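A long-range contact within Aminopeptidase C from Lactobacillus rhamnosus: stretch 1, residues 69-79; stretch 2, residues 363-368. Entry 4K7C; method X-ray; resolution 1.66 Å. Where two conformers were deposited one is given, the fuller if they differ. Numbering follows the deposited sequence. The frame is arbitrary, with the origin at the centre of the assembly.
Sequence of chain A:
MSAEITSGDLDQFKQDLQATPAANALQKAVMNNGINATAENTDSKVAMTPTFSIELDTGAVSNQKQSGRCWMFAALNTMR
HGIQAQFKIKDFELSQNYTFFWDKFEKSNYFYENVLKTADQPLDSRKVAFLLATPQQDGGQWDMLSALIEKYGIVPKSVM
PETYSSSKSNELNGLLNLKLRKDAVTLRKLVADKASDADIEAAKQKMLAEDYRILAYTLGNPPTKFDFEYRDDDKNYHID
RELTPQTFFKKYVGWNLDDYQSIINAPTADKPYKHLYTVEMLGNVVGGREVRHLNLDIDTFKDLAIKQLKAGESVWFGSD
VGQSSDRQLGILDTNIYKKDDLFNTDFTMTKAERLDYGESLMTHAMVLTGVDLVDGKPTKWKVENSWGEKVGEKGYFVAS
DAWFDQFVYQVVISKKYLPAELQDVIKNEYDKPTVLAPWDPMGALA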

# COMPACT_ATOMS: atom_id res chain seq x y z
N ARG A 69 -7.85 21.22 17.67
CA ARG A 69 -8.68 21.14 18.83
C ARG A 69 -7.86 20.68 20.04
O ARG A 69 -8.43 20.24 21.02
CB ARG A 69 -9.88 20.18 18.63
CG ARG A 69 -10.86 20.67 17.65
CD ARG A 69 -12.02 19.72 17.42
NE ARG A 69 -11.56 18.43 16.89
CZ ARG A 69 -12.27 17.33 16.85
NH1 ARG A 69 -13.50 17.24 17.37
NH2 ARG A 69 -11.72 16.25 16.32
N CYS A 70 -6.52 20.84 20.00
CA CYS A 70 -5.68 20.27 21.07
C CYS A 70 -6.16 20.72 22.46
O CYS A 70 -6.39 19.89 23.31
CB CYS A 70 -4.23 20.63 20.84
SG CYS A 70 -4.06 22.39 20.96
N TRP A 71 -6.46 22.02 22.60
CA TRP A 71 -6.88 22.61 23.89
C TRP A 71 -8.10 21.91 24.49
O TRP A 71 -8.13 21.64 25.66
CB TRP A 71 -7.14 24.09 23.73
CG TRP A 71 -8.28 24.48 22.77
CD1 TRP A 71 -8.38 24.22 21.42
CD2 TRP A 71 -9.45 25.22 23.12
NE1 TRP A 71 -9.54 24.73 20.93
CE2 TRP A 71 -10.19 25.40 21.93
CE3 TRP A 71 -9.94 25.76 24.30
CZ2 TRP A 71 -11.38 26.11 21.91
CZ3 TRP A 71 -11.12 26.49 24.26
CH2 TRP A 71 -11.81 26.66 23.10
N MSE A 72 -9.04 21.55 23.63
CA MSE A 72 -10.25 20.82 24.02
C MSE A 72 -9.98 19.37 24.39
O MSE A 72 -10.42 18.87 25.39
CB MSE A 72 -11.30 20.78 22.90
CG MSE A 72 -11.66 22.07 22.31
SE MSE A 72 -12.98 21.67 20.91
CE MSE A 72 -13.02 23.57 20.60
N PHE A 73 -9.21 18.70 23.54
CA PHE A 73 -8.80 17.32 23.79
C PHE A 73 -8.07 17.23 25.11
O PHE A 73 -8.36 16.33 25.93
CB PHE A 73 -7.95 16.74 22.62
CG PHE A 73 -8.80 16.20 21.50
CD1 PHE A 73 -8.93 14.83 21.30
CD2 PHE A 73 -9.46 17.04 20.68
CE1 PHE A 73 -9.72 14.33 20.30
CE2 PHE A 73 -10.27 16.57 19.66
CZ PHE A 73 -10.44 15.20 19.50
N ALA A 74 -7.15 18.17 25.33
CA ALA A 74 -6.37 18.16 26.56
C ALA A 74 -7.22 18.44 27.80
O ALA A 74 -7.15 17.73 28.81
CB ALA A 74 -5.22 19.12 26.48
N ALA A 75 -8.08 19.40 27.72
CA ALA A 75 -8.98 19.68 28.87
C ALA A 75 -9.86 18.47 29.11
O ALA A 75 -10.01 18.02 30.27
CB ALA A 75 -9.82 20.89 28.64
N LEU A 76 -10.52 17.97 28.05
CA LEU A 76 -11.40 16.83 28.23
C LEU A 76 -10.63 15.57 28.71
O LEU A 76 -11.18 14.71 29.38
CB LEU A 76 -12.18 16.54 26.93
CG LEU A 76 -13.19 17.65 26.53
CD1 LEU A 76 -13.77 17.45 25.11
CD2 LEU A 76 -14.31 17.79 27.53
N ASN A 77 -9.34 15.50 28.40
CA ASN A 77 -8.52 14.44 28.91
C ASN A 77 -8.44 14.49 30.43
O ASN A 77 -8.62 13.48 31.10
CB ASN A 77 -7.08 14.47 28.33
CG ASN A 77 -6.98 13.88 26.93
OD1 ASN A 77 -7.82 13.08 26.50
ND2 ASN A 77 -5.88 14.25 26.19
N THR A 78 -8.22 15.66 30.96
CA THR A 78 -8.12 15.85 32.44
C THR A 78 -9.43 15.38 33.10
O THR A 78 -9.38 14.62 34.05
CB THR A 78 -7.74 17.25 32.92
OG1 THR A 78 -8.68 18.26 32.59
CG2 THR A 78 -6.30 17.64 32.34
N MSE A 79 -10.54 15.72 32.48
CA MSE A 79 -11.89 15.38 33.06
C MSE A 79 -12.16 13.91 32.93
O MSE A 79 -12.56 13.26 33.88
CB MSE A 79 -12.89 16.21 32.24
CG MSE A 79 -12.82 17.64 32.59
SE MSE A 79 -14.05 18.69 31.51
CE MSE A 79 -13.25 20.33 32.07
N THR A 363 1.59 26.90 20.95
CA THR A 363 1.02 26.43 19.73
C THR A 363 0.19 25.13 19.94
O THR A 363 -0.55 24.72 19.05
CB THR A 363 2.08 26.13 18.67
OG1 THR A 363 2.88 25.05 19.15
CG2 THR A 363 2.95 27.37 18.39
N HIS A 364 0.34 24.47 21.09
CA HIS A 364 -0.29 23.14 21.31
C HIS A 364 -0.52 22.93 22.82
O HIS A 364 0.28 23.28 23.67
CB HIS A 364 0.61 22.05 20.70
CG HIS A 364 -0.01 20.68 20.65
ND1 HIS A 364 -1.29 20.45 20.19
CD2 HIS A 364 0.49 19.45 20.98
CE1 HIS A 364 -1.57 19.15 20.26
NE2 HIS A 364 -0.50 18.53 20.73
N ALA A 365 -1.65 22.32 23.15
CA ALA A 365 -2.02 22.01 24.54
C ALA A 365 -1.93 20.48 24.64
O ALA A 365 -2.44 19.75 23.74
CB ALA A 365 -3.49 22.44 24.83
N MSE A 366 -1.37 20.03 25.74
CA MSE A 366 -1.27 18.61 26.07
C MSE A 366 -1.50 18.51 27.58
O MSE A 366 -1.88 19.47 28.23
CB MSE A 366 0.04 17.97 25.55
CG MSE A 366 0.15 18.10 24.03
SE MSE A 366 1.87 17.36 23.36
CE MSE A 366 3.07 18.76 24.02
N VAL A 367 -1.23 17.33 28.14
CA VAL A 367 -1.44 17.03 29.52
C VAL A 367 -0.18 16.33 30.10
O VAL A 367 0.32 15.36 29.54
CB VAL A 367 -2.74 16.15 29.70
CG1 VAL A 367 -2.90 15.72 31.17
CG2 VAL A 367 -3.96 16.81 29.18
N LEU A 368 0.31 16.86 31.22
CA LEU A 368 1.29 16.16 32.06
C LEU A 368 0.62 15.09 32.87
O LEU A 368 -0.35 15.38 33.60
CB LEU A 368 2.02 17.14 33.02
CG LEU A 368 2.54 18.38 32.25
CD1 LEU A 368 2.98 19.41 33.25
CD2 LEU A 368 3.77 18.08 31.36

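Arg69 occupies the N-cap position and does not touch stretch 2. Its backbone O accepts a hydrogen bond from Phe73 N at 3.1 Å, in the first turn of the helix that begins at Cys70. This helix runs nearly parallel to strand 364-368, with 16° between their directions and a closest axial approach of 6.6 Å.

Cys70 points toward the strand and makes the one hydrogen bond between the stretches. Ala365 N donates to Cys70 SG at 3.3 Å, with an N-H...S angle of 155°. The p rotamer of Cys70 carries the sulfur to this amide. Cys70 CB also lies 3.0 Å from His364 ND1, a close approach oblique to the ring. The sulfur-aromatic contact is likewise oblique, with Cys70 SG 4.5 Å from the His364 ring centroid. In an aminopeptidase C, a cysteine and a histidine set this close fit the catalytic pair of a cysteine peptidase.

Trp71 meets the strand through its backbone and CB. Its CA is 3.5 Å from Ala365 CB, while the indole leads away. The backbones are close here: Trp71 CA and Ala365 CA are 4.9 Å apart. Met72, a selenomethionine, and Phe73 make no contact.

Ala74 sits one turn after Cys70 and again points toward the strand. Its CB lies 4.1 Å from Ala365 CB and 3.8 Å from Val367 CG2. Ala74 CB also lies 3.8 Å from Met366 O. Val367 CG2 packs 3.3 Å from Ala74 O. The backbones remain close, with Ala74 CA and Met366 CA 5.1 Å apart.

Asn77 CB lies 4.0 Å from Val367 CG2. Thr78 CG2 also lies 4.0 Å from Val367 CG2. Thr78 OG1 turns back to its own helix and donates to Ala75 O at 2.7 Å, leaving its methyl for Val367. Met79, also a selenomethionine, stays clear of the strand.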